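Local coordinates for protein threonine phosphate decarboxylase-like enzyme (Sulfurospirillum multivorans, PDB 6OUX) that catalyses the pyridoxal phosphate-dependent decarboxylation of L-serine O-phosphate to ethanolamine O-phosphate, a precursor for the nucleotide-loop linkage of norcobamides, at residues Ser51-Ala55 against Ala298-Tyr302; Pro81-Leu87 against Asn274-Glu280; Tyr162-Glu167 against Leu195-Phe201; Ile337-Ile343 against Gly365-Arg369. One frame throughout, in Å; residues are numbered along the deposited sequence.

Contact 1: Ser51-Ala55 against Ala298-Tyr302; sequences SNPYA and ARKQY
A capped helix start docked on the flank of a second helix is the kind of contact met here, buried within the chain where helix 53-68 begins against the middle of helix 289-314. Ser51 and Asn52 are extended, and helical backbone angles set in at Pro53. Asn52 is the N-cap: with chi1 t, its OD1 accepts weak bonds from Tyr54 N (2.9 Å) and Ala55 N (3.3 Å). The other end of the same amide reaches across, Asn52 ND2 donating to Ala298 O at 3.2 Å, almost linearly. Ala298 O also receives the helical bond from Tyr302 N at 3.0 Å, so one carbonyl serves both its own helix and the incoming cap. The CA atoms of Tyr54 and Ala298 lie 5.4 Å apart, a closeness that alanine permits, with Tyr54 CB 4.1 Å from Ala298 CB. Tyr54 (chi1 m) offers one ring face to Gln301, whose CG stands 4.0 Å from the ring centroid in a CH-pi contact. Tyr302 (chi1 t) lays one ring face against Asn52, with Asn52 CB 4.3 Å from the ring centroid, while Pro53 CD comes within 3.6 Å of Tyr302 CE1. Beyond the pair, Tyr302 OH bonds to Gly372 O, just after strand 367-371, and Tyr54 OH to Arg375 N, at the start of helix 375-388.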
# COMPACT_ATOMS: atom_id res chain seq x y z
N SER A 51 -1.90 1.08 19.27
CA SER A 51 -0.68 1.80 19.05
C SER A 51 0.09 1.73 20.35
O SER A 51 -0.40 1.21 21.33
CB SER A 51 -1.02 3.25 18.75
OG SER A 51 0.10 3.83 18.15
N ASN A 52 1.30 2.27 20.36
CA ASN A 52 2.00 2.59 21.57
C ASN A 52 2.27 4.12 21.44
O ASN A 52 3.10 4.52 20.65
CB ASN A 52 3.31 1.75 21.70
CG ASN A 52 4.22 2.22 22.86
OD1 ASN A 52 3.97 3.26 23.51
ND2 ASN A 52 5.26 1.51 23.08
N PRO A 53 1.57 4.94 22.21
CA PRO A 53 1.73 6.37 22.06
C PRO A 53 3.14 6.87 22.44
O PRO A 53 3.62 7.86 21.84
CB PRO A 53 0.61 6.97 22.92
CG PRO A 53 0.19 5.88 23.86
CD PRO A 53 0.57 4.57 23.25
N TYR A 54 3.84 6.15 23.29
CA TYR A 54 5.25 6.48 23.57
C TYR A 54 6.20 6.19 22.40
O TYR A 54 7.12 6.95 22.12
CB TYR A 54 5.72 5.80 24.85
CG TYR A 54 4.86 6.09 26.08
CD1 TYR A 54 4.95 7.29 26.77
CD2 TYR A 54 3.96 5.16 26.54
CE1 TYR A 54 4.17 7.55 27.91
CE2 TYR A 54 3.20 5.38 27.68
CZ TYR A 54 3.28 6.58 28.37
OH TYR A 54 2.49 6.77 29.53
N ALA A 55 5.96 5.12 21.65
CA ALA A 55 6.77 4.93 20.46
C ALA A 55 6.37 5.89 19.35
O ALA A 55 7.18 6.25 18.53
CB ALA A 55 6.63 3.52 19.95
N ALA A 298 10.80 3.06 25.22
CA ALA A 298 9.39 3.34 25.01
C ALA A 298 8.45 2.08 25.09
O ALA A 298 7.26 2.19 25.47
CB ALA A 298 9.20 3.95 23.62
N ARG A 299 8.99 0.95 24.67
CA ARG A 299 8.28 -0.33 24.71
C ARG A 299 8.11 -0.75 26.18
O ARG A 299 7.01 -1.00 26.60
CB ARG A 299 9.08 -1.35 23.94
CG ARG A 299 8.41 -2.71 23.75
CD ARG A 299 9.25 -3.77 23.09
NE ARG A 299 10.38 -4.12 23.95
CZ ARG A 299 10.34 -4.93 25.03
NH1 ARG A 299 9.23 -5.60 25.38
NH2 ARG A 299 11.46 -5.12 25.72
N LYS A 300 9.19 -0.72 26.95
CA LYS A 300 9.13 -1.05 28.36
C LYS A 300 8.30 -0.09 29.19
O LYS A 300 7.56 -0.53 30.06
CB LYS A 300 10.50 -1.19 29.01
CG LYS A 300 11.31 -2.34 28.49
CD LYS A 300 12.49 -2.68 29.42
CE LYS A 300 13.80 -2.14 28.94
NZ LYS A 300 14.79 -3.19 28.56
N GLN A 301 8.37 1.20 28.87
CA GLN A 301 7.53 2.19 29.50
C GLN A 301 6.07 1.92 29.26
O GLN A 301 5.24 2.02 30.19
CB GLN A 301 7.94 3.57 28.94
CG GLN A 301 7.13 4.77 29.35
CD GLN A 301 7.65 6.04 28.69
OE1 GLN A 301 8.20 6.00 27.56
NE2 GLN A 301 7.47 7.14 29.34
N TYR A 302 5.73 1.61 28.00
CA TYR A 302 4.37 1.26 27.66
C TYR A 302 3.87 -0.04 28.35
O TYR A 302 2.73 -0.09 28.83
CB TYR A 302 4.18 1.14 26.15
CG TYR A 302 2.73 0.98 25.76
CD1 TYR A 302 1.81 1.97 25.88
CD2 TYR A 302 2.28 -0.24 25.31
CE1 TYR A 302 0.47 1.79 25.54
CE2 TYR A 302 0.95 -0.43 24.97
CZ TYR A 302 0.06 0.59 25.04
OH TYR A 302 -1.24 0.31 24.69

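Contact 2: Pro81-Leu87 against Asn274-Glu280; sequences PSQQRSL and NINGIGE
Two helix beginnings meet here, helix 84-95 and helix 277-286, each preceded by an extended stretch; Pro81 and Gly277 are the nearest residues, CA to CA 5.6 Å. Glu280 makes both hydrogen bonds across the contact. Its side chain is fully extended, chi1 and chi2 both t, and its carboxylate grips one residue with both oxygens: Ser82 N donates to Glu280 OE1 at 2.9 Å, and Ser82 OG, with chi1 m, donates to Glu280 OE2 at 2.6 Å. Beside this pair the Pro81 ring, C-gamma exo, has CG 3.5 Å from Ile275 O, which is buried without a polar partner. Ile275, chi1 and chi2 t, sends CG2 to within 4.0 Å of Pro81 CB and 3.9 Å of Leu87 CD1; Leu87 takes the m,t rotamer. Asn276, chi1 p, turns back as N-cap, its OD1 accepting from Gly279 N at 2.9 Å. Gly277 makes backbone hydrogen bonds to the second subunit and Pro81 packs on Ala249 of that subunit, so the contact forms part of the dimer interface. Arg284 forms a salt bridge with Glu280 OE2; the carboxylate thus joins a charge on its own helix to a paired hydrogen bond from the residue before the other helix's N-cap.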
# COMPACT_ATOMS: atom_id res chain seq x y z
N PRO A 81 11.06 5.14 -4.47
CA PRO A 81 11.53 4.46 -3.28
C PRO A 81 12.19 3.13 -3.66
O PRO A 81 11.96 2.60 -4.74
CB PRO A 81 10.25 4.18 -2.52
CG PRO A 81 9.16 4.88 -3.24
CD PRO A 81 9.62 5.01 -4.64
N SER A 82 12.97 2.60 -2.74
CA SER A 82 13.68 1.33 -2.94
C SER A 82 12.73 0.20 -3.13
O SER A 82 11.59 0.23 -2.64
CB SER A 82 14.56 1.06 -1.73
OG SER A 82 15.43 2.17 -1.49
N GLN A 83 13.21 -0.80 -3.87
CA GLN A 83 12.45 -1.96 -4.25
C GLN A 83 12.62 -3.06 -3.19
O GLN A 83 13.46 -2.95 -2.29
CB GLN A 83 12.89 -2.50 -5.62
CG GLN A 83 13.05 -1.48 -6.76
CD GLN A 83 11.93 -0.44 -6.83
OE1 GLN A 83 12.18 0.76 -6.66
NE2 GLN A 83 10.71 -0.89 -7.09
N GLN A 84 11.77 -4.08 -3.31
CA GLN A 84 11.66 -5.17 -2.33
C GLN A 84 13.01 -5.75 -1.88
O GLN A 84 13.29 -5.80 -0.66
CB GLN A 84 10.70 -6.25 -2.85
CG GLN A 84 10.49 -7.42 -1.91
CD GLN A 84 9.41 -7.24 -0.86
OE1 GLN A 84 8.48 -6.37 -0.96
NE2 GLN A 84 9.48 -8.08 0.15
N ARG A 85 13.86 -6.14 -2.83
CA ARG A 85 15.19 -6.72 -2.47
C ARG A 85 16.06 -5.82 -1.58
O ARG A 85 16.86 -6.30 -0.71
CB ARG A 85 15.99 -7.12 -3.74
CG ARG A 85 15.37 -8.22 -4.61
CD ARG A 85 15.25 -9.55 -3.86
NE ARG A 85 14.60 -10.64 -4.60
CZ ARG A 85 14.21 -11.80 -4.06
NH1 ARG A 85 14.37 -12.02 -2.77
NH2 ARG A 85 13.59 -12.72 -4.81
N SER A 86 15.96 -4.50 -1.78
CA SER A 86 16.77 -3.62 -1.00
C SER A 86 16.17 -3.54 0.42
O SER A 86 16.93 -3.46 1.39
CB SER A 86 17.00 -2.26 -1.70
OG SER A 86 17.02 -1.19 -0.79
N LEU A 87 14.84 -3.62 0.54
CA LEU A 87 14.12 -3.59 1.83
C LEU A 87 14.36 -4.87 2.65
O LEU A 87 14.61 -4.82 3.86
CB LEU A 87 12.62 -3.42 1.58
CG LEU A 87 12.22 -2.13 0.87
CD1 LEU A 87 10.76 -2.15 0.50
CD2 LEU A 87 12.61 -0.94 1.73
N ASN A 274 4.69 -1.70 -3.80
CA ASN A 274 5.73 -0.75 -3.62
C ASN A 274 5.52 -0.06 -2.26
O ASN A 274 4.39 0.28 -1.88
CB ASN A 274 5.66 0.24 -4.78
CG ASN A 274 6.63 1.38 -4.63
OD1 ASN A 274 7.73 1.21 -4.09
ND2 ASN A 274 6.23 2.58 -5.11
N ILE A 275 6.61 0.10 -1.51
CA ILE A 275 6.57 0.91 -0.30
C ILE A 275 6.48 2.38 -0.72
O ILE A 275 6.75 2.72 -1.85
CB ILE A 275 7.81 0.64 0.57
CG1 ILE A 275 7.56 1.08 2.01
CG2 ILE A 275 9.06 1.30 -0.02
CD1 ILE A 275 8.64 0.54 2.94
N ASN A 276 6.08 3.27 0.18
CA ASN A 276 6.07 4.69 -0.17
C ASN A 276 7.29 5.30 0.48
O ASN A 276 7.93 4.63 1.30
CB ASN A 276 4.77 5.40 0.23
CG ASN A 276 4.31 5.11 1.66
OD1 ASN A 276 5.07 4.68 2.48
ND2 ASN A 276 3.02 5.35 1.96
N GLY A 277 7.58 6.56 0.19
CA GLY A 277 8.76 7.23 0.76
C GLY A 277 8.78 7.17 2.27
O GLY A 277 9.81 6.87 2.90
N ILE A 278 7.69 7.60 2.89
CA ILE A 278 7.68 7.75 4.36
C ILE A 278 7.78 6.37 4.99
O ILE A 278 8.42 6.25 6.00
CB ILE A 278 6.46 8.56 4.88
CG1 ILE A 278 6.54 8.86 6.39
CG2 ILE A 278 5.15 7.86 4.61
CD1 ILE A 278 7.80 9.63 6.76
N GLY A 279 7.16 5.36 4.37
CA GLY A 279 7.25 3.98 4.79
C GLY A 279 8.68 3.49 4.86
O GLY A 279 9.09 2.87 5.87
N GLU A 280 9.41 3.72 3.77
CA GLU A 280 10.81 3.38 3.69
C GLU A 280 11.66 4.06 4.74
O GLU A 280 12.48 3.38 5.33
CB GLU A 280 11.40 3.70 2.33
CG GLU A 280 12.84 3.31 2.24
CD GLU A 280 13.41 3.49 0.84
OE1 GLU A 280 12.68 3.86 -0.11
OE2 GLU A 280 14.62 3.29 0.74

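Contact 3: Tyr162-Glu167 against Leu195-Phe201; sequences YCQFIE and LLKRLAF
At the apolar centre Cys163 packs against Leu199 and Leu195, Cys163 SG (chi1 m) lying 3.9 Å from Leu199 CG and 4.0 Å from Leu195 CG. The nearest CA atoms are those of Cys163 and Leu195, 6.8 Å apart. The Tyr162 ring, chi1 t, meets both leucines, with Tyr162 CD2 3.8 Å from Leu195 CD1 and Tyr162 CE2 3.9 Å from Leu199 CD1. One turn on, Ile166 CG2 (chi1 m) is 3.8 Å from Leu199 CD2 and 4.0 Å from Phe201 CZ. Residues 162-167 are helical throughout; the second segment is helical through Arg198, and Leu199 is the first residue to leave helical angles, before Phe201 (chi1 p) turns its ring back toward the first helix. Strand 173-177, helix 189-198 and strand 204-208 form a beta-alpha-beta crossover in the large-domain sheet of the aminotransferase fold, and helix 159-169, which leads into strand 173-177, packs beside the crossover helix. Tyr162 and Ile166 also rest on Val174, and Leu199 on Ile205. Farther out, Phe201 CZ touches Glu167 CG at 3.7 Å. Arg198, nearly fully extended, lays its guanidinium face over Cys163 CB and forms a bidentate salt bridge: Arg198 NE to Glu167 OE2 and Arg198 NH2 to Glu167 OE1, each 2.9 Å. Arg198 NH1 pairs with Asp160, and a water donates to both Glu167 OE2 (2.4 Å) and Arg198 O (2.8 Å).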
# COMPACT_ATOMS: atom_id res chain seq x y z
N TYR A 162 -6.08 -28.22 21.34
CA TYR A 162 -5.90 -27.64 20.02
C TYR A 162 -5.15 -28.61 19.10
O TYR A 162 -5.59 -28.84 18.00
CB TYR A 162 -5.11 -26.38 20.15
CG TYR A 162 -4.86 -25.73 18.82
CD1 TYR A 162 -5.89 -25.04 18.16
CD2 TYR A 162 -3.64 -25.82 18.23
CE1 TYR A 162 -5.65 -24.43 16.96
CE2 TYR A 162 -3.39 -25.22 17.01
CZ TYR A 162 -4.39 -24.56 16.37
OH TYR A 162 -4.13 -24.00 15.15
N CYS A 163 -4.05 -29.17 19.57
CA CYS A 163 -3.29 -30.12 18.79
C CYS A 163 -4.12 -31.34 18.37
O CYS A 163 -4.04 -31.78 17.25
CB CYS A 163 -2.07 -30.58 19.56
SG CYS A 163 -0.80 -29.32 19.56
N GLN A 164 -4.91 -31.88 19.30
CA GLN A 164 -5.75 -33.00 18.97
C GLN A 164 -6.82 -32.63 17.89
O GLN A 164 -7.10 -33.41 16.99
CB GLN A 164 -6.43 -33.50 20.24
CG GLN A 164 -7.22 -34.75 19.99
CD GLN A 164 -6.33 -35.87 19.45
OE1 GLN A 164 -6.46 -36.30 18.30
NE2 GLN A 164 -5.38 -36.28 20.24
N PHE A 165 -7.37 -31.43 18.02
CA PHE A 165 -8.27 -30.87 17.05
C PHE A 165 -7.59 -30.79 15.66
O PHE A 165 -8.19 -31.20 14.64
CB PHE A 165 -8.73 -29.48 17.50
CG PHE A 165 -9.55 -28.77 16.50
CD1 PHE A 165 -10.86 -29.16 16.27
CD2 PHE A 165 -9.02 -27.73 15.76
CE1 PHE A 165 -11.63 -28.52 15.30
CE2 PHE A 165 -9.78 -27.07 14.81
CZ PHE A 165 -11.09 -27.46 14.58
N ILE A 166 -6.37 -30.24 15.62
CA ILE A 166 -5.61 -30.17 14.37
C ILE A 166 -5.29 -31.61 13.82
O ILE A 166 -5.37 -31.86 12.61
CB ILE A 166 -4.31 -29.31 14.52
CG1 ILE A 166 -4.65 -27.86 14.91
CG2 ILE A 166 -3.52 -29.31 13.20
CD1 ILE A 166 -5.64 -27.18 14.00
N GLU A 167 -4.94 -32.52 14.68
CA GLU A 167 -4.70 -33.91 14.23
C GLU A 167 -5.97 -34.51 13.62
O GLU A 167 -5.93 -35.07 12.51
CB GLU A 167 -4.18 -34.75 15.39
CG GLU A 167 -2.72 -34.49 15.69
CD GLU A 167 -2.31 -34.99 17.07
OE1 GLU A 167 -3.21 -35.39 17.85
OE2 GLU A 167 -1.09 -34.93 17.40
N LEU A 195 3.72 -27.29 21.20
CA LEU A 195 2.69 -27.27 20.14
C LEU A 195 3.31 -27.51 18.78
O LEU A 195 2.86 -28.40 18.02
CB LEU A 195 1.89 -25.97 20.19
CG LEU A 195 0.80 -25.72 19.13
CD1 LEU A 195 -0.25 -24.75 19.66
CD2 LEU A 195 1.35 -25.22 17.78
N LEU A 196 4.37 -26.72 18.46
CA LEU A 196 4.97 -26.80 17.10
C LEU A 196 5.70 -28.12 16.83
O LEU A 196 5.70 -28.63 15.71
CB LEU A 196 5.96 -25.64 16.84
CG LEU A 196 5.31 -24.26 16.79
CD1 LEU A 196 6.38 -23.20 16.72
CD2 LEU A 196 4.34 -24.15 15.63
N LYS A 197 6.30 -28.68 17.83
CA LYS A 197 6.86 -30.02 17.65
C LYS A 197 5.77 -31.05 17.22
O LYS A 197 5.97 -31.81 16.27
CB LYS A 197 7.55 -30.48 18.91
CG LYS A 197 8.83 -29.74 19.15
CD LYS A 197 9.46 -30.17 20.47
CE LYS A 197 10.99 -30.13 20.39
NZ LYS A 197 11.50 -28.84 19.81
N ARG A 198 4.67 -31.04 17.95
CA ARG A 198 3.53 -31.94 17.69
C ARG A 198 2.85 -31.68 16.36
O ARG A 198 2.27 -32.62 15.76
CB ARG A 198 2.53 -31.83 18.84
CG ARG A 198 1.26 -32.63 18.73
CD ARG A 198 0.58 -32.83 20.08
NE ARG A 198 -0.64 -33.60 19.92
CZ ARG A 198 -1.57 -33.79 20.87
NH1 ARG A 198 -1.44 -33.27 22.10
NH2 ARG A 198 -2.66 -34.46 20.55
N LEU A 199 2.85 -30.43 15.91
CA LEU A 199 2.21 -30.08 14.63
C LEU A 199 3.14 -29.97 13.44
O LEU A 199 2.83 -29.32 12.45
CB LEU A 199 1.38 -28.82 14.79
CG LEU A 199 0.28 -28.98 15.85
CD1 LEU A 199 -0.56 -27.71 15.88
CD2 LEU A 199 -0.66 -30.17 15.58
N ALA A 200 4.28 -30.65 13.53
CA ALA A 200 5.26 -30.72 12.45
C ALA A 200 4.73 -31.21 11.13
O ALA A 200 5.33 -30.87 10.09
CB ALA A 200 6.48 -31.58 12.85
N PHE A 201 3.63 -31.96 11.16
CA PHE A 201 3.00 -32.49 9.95
C PHE A 201 2.20 -31.48 9.17
O PHE A 201 1.95 -31.66 7.99
CB PHE A 201 2.05 -33.68 10.28
CG PHE A 201 0.86 -33.30 11.14
CD1 PHE A 201 -0.33 -32.86 10.56
CD2 PHE A 201 0.93 -33.38 12.53
CE1 PHE A 201 -1.42 -32.57 11.37
CE2 PHE A 201 -0.14 -33.05 13.33
CZ PHE A 201 -1.34 -32.64 12.74
O HOH W 1 1.03 -35.06 16.21

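Contact 4: Ile337-Ile343 against Gly365-Arg369; sequences IKASFVI and GECIR
Hydrogen bonding fixes the start of helix 339-350 to the approach of strand 367-371. Glu366, with chi1 and chi2 both m, folds its carboxylate over the first turn, where Ala339 N donates to Glu366 OE1 at 2.9 Å with a nearly straight N-H. A water extends the grip by one residue, accepting from Ser340 N at 3.0 Å and donating to Glu366 OE1 at 2.8 Å. The amides of a helix's first turn lack acceptors within their own helix, and here an acidic side chain distant in sequence supplies one. Lys338 NZ, on the N-cap residue, lies 4.3 Å from Glu366 OE2, opposite charges near each other but beyond a salt bridge. Apolar packing takes over along the strand. The CA atoms of Ala339 and Glu366 are 5.4 Å apart, and from there the short helix and strand axes run at 44° with a closest approach of 8.8 Å. Ile368, chi1 p, points at the helix; its CG2 lies 4.0 Å from both Ala339 CB and Ile343 CD1, and its CD1 lies 4.4 Å from Val342 CG1. Cys367 points away, and Arg369 bonds to Asn181 O and Cys48 O. The arrangement is that of a helix packed on one face of a five-stranded sheet in an aminotransferase-class fold, where strand 367-371 lies between 352-356 and 328-332 and carries Arg369, assigned with Arg355 and Asn181 to O-phospho-L-serine binding.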
# COMPACT_ATOMS: atom_id res chain seq x y z
N ILE A 337 -26.14 -4.56 31.53
CA ILE A 337 -25.55 -3.33 30.95
C ILE A 337 -25.12 -3.66 29.54
O ILE A 337 -24.39 -4.63 29.37
CB ILE A 337 -24.31 -2.86 31.76
CG1 ILE A 337 -24.63 -2.60 33.24
CG2 ILE A 337 -23.68 -1.62 31.17
CD1 ILE A 337 -25.65 -1.50 33.49
N LYS A 338 -25.57 -2.90 28.54
CA LYS A 338 -25.18 -3.12 27.16
C LYS A 338 -23.88 -2.38 26.88
O LYS A 338 -23.66 -1.32 27.42
CB LYS A 338 -26.21 -2.56 26.16
CG LYS A 338 -27.55 -3.27 26.07
CD LYS A 338 -27.44 -4.68 25.56
CE LYS A 338 -28.83 -5.31 25.62
NZ LYS A 338 -28.95 -6.56 24.87
N ALA A 339 -23.02 -2.94 26.03
CA ALA A 339 -21.84 -2.23 25.55
C ALA A 339 -22.25 -0.87 24.95
O ALA A 339 -21.55 0.12 25.15
CB ALA A 339 -21.07 -3.05 24.53
N SER A 340 -23.34 -0.84 24.21
CA SER A 340 -23.85 0.43 23.55
C SER A 340 -24.12 1.59 24.54
O SER A 340 -23.75 2.73 24.30
CB SER A 340 -25.14 0.16 22.69
OG SER A 340 -26.18 -0.42 23.51
N PHE A 341 -24.67 1.25 25.70
CA PHE A 341 -24.87 2.19 26.78
C PHE A 341 -23.55 2.78 27.25
O PHE A 341 -23.46 3.97 27.38
CB PHE A 341 -25.53 1.50 27.97
CG PHE A 341 -25.54 2.34 29.21
CD1 PHE A 341 -26.42 3.44 29.34
CD2 PHE A 341 -24.69 2.05 30.26
CE1 PHE A 341 -26.38 4.22 30.48
CE2 PHE A 341 -24.65 2.84 31.39
CZ PHE A 341 -25.48 3.92 31.50
N VAL A 342 -22.56 1.93 27.45
CA VAL A 342 -21.25 2.34 27.93
C VAL A 342 -20.53 3.14 26.88
O VAL A 342 -20.00 4.20 27.18
CB VAL A 342 -20.42 1.16 28.47
CG1 VAL A 342 -19.04 1.60 28.94
CG2 VAL A 342 -21.15 0.57 29.61
N ILE A 343 -20.54 2.66 25.65
CA ILE A 343 -19.90 3.38 24.53
C ILE A 343 -20.46 4.78 24.26
O ILE A 343 -19.70 5.74 24.09
CB ILE A 343 -19.87 2.50 23.29
CG1 ILE A 343 -18.98 1.30 23.55
CG2 ILE A 343 -19.42 3.26 22.03
CD1 ILE A 343 -19.26 0.08 22.63
N GLY A 365 -21.32 -12.44 26.05
CA GLY A 365 -21.83 -11.32 26.77
C GLY A 365 -21.50 -10.02 26.11
O GLY A 365 -21.29 -9.97 24.91
N GLU A 366 -21.52 -8.95 26.91
CA GLU A 366 -21.43 -7.59 26.39
C GLU A 366 -20.04 -7.04 26.76
O GLU A 366 -19.80 -6.77 27.92
CB GLU A 366 -22.53 -6.71 27.03
CG GLU A 366 -23.95 -6.98 26.51
CD GLU A 366 -24.13 -6.52 25.08
OE1 GLU A 366 -23.62 -5.41 24.69
OE2 GLU A 366 -24.74 -7.27 24.31
N CYS A 367 -19.13 -6.90 25.79
CA CYS A 367 -17.72 -6.59 26.04
C CYS A 367 -17.31 -5.39 25.25
O CYS A 367 -17.91 -5.05 24.18
CB CYS A 367 -16.80 -7.79 25.71
SG CYS A 367 -17.00 -9.18 26.85
N ILE A 368 -16.27 -4.73 25.77
CA ILE A 368 -15.59 -3.67 25.06
C ILE A 368 -14.08 -3.95 25.05
O ILE A 368 -13.53 -4.50 26.01
CB ILE A 368 -15.86 -2.29 25.66
CG1 ILE A 368 -15.54 -2.21 27.16
CG2 ILE A 368 -17.30 -1.89 25.44
CD1 ILE A 368 -15.59 -0.77 27.67
N ARG A 369 -13.43 -3.54 23.98
CA ARG A 369 -11.96 -3.60 23.88
C ARG A 369 -11.42 -2.20 23.99
O ARG A 369 -11.80 -1.32 23.20
CB ARG A 369 -11.51 -4.18 22.55
CG ARG A 369 -10.02 -4.60 22.57
CD ARG A 369 -9.50 -4.80 21.18
NE ARG A 369 -9.53 -3.60 20.37
CZ ARG A 369 -9.19 -3.57 19.08
NH1 ARG A 369 -8.80 -4.68 18.49
NH2 ARG A 369 -9.23 -2.46 18.38
O HOH W 2 -24.33 -3.34 22.96

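Overall arrangement
From the N terminus, contact 1 opens first, at the start of helix 53-68, and closes only at helix 289-314, a loop of more than 240 residues containing the whole seven-stranded sheet. Nested inside it, contact 2 runs from helix 84-95 to helix 277-286, the helix just before 289-314, beside the second subunit. Contact 3, nested inside contact 2, closes a short loop between neighbouring helices on that sheet. Contact 4 follows in series, tying helix 339-350 to strand 367-371 of the five-stranded sheet. None cross. Contacts 2 and 4 lie on opposite sides of the chain's centre, about 41 Å between centres, whereas contacts 1 and 4 approach within about 8 Å at their nearest atoms.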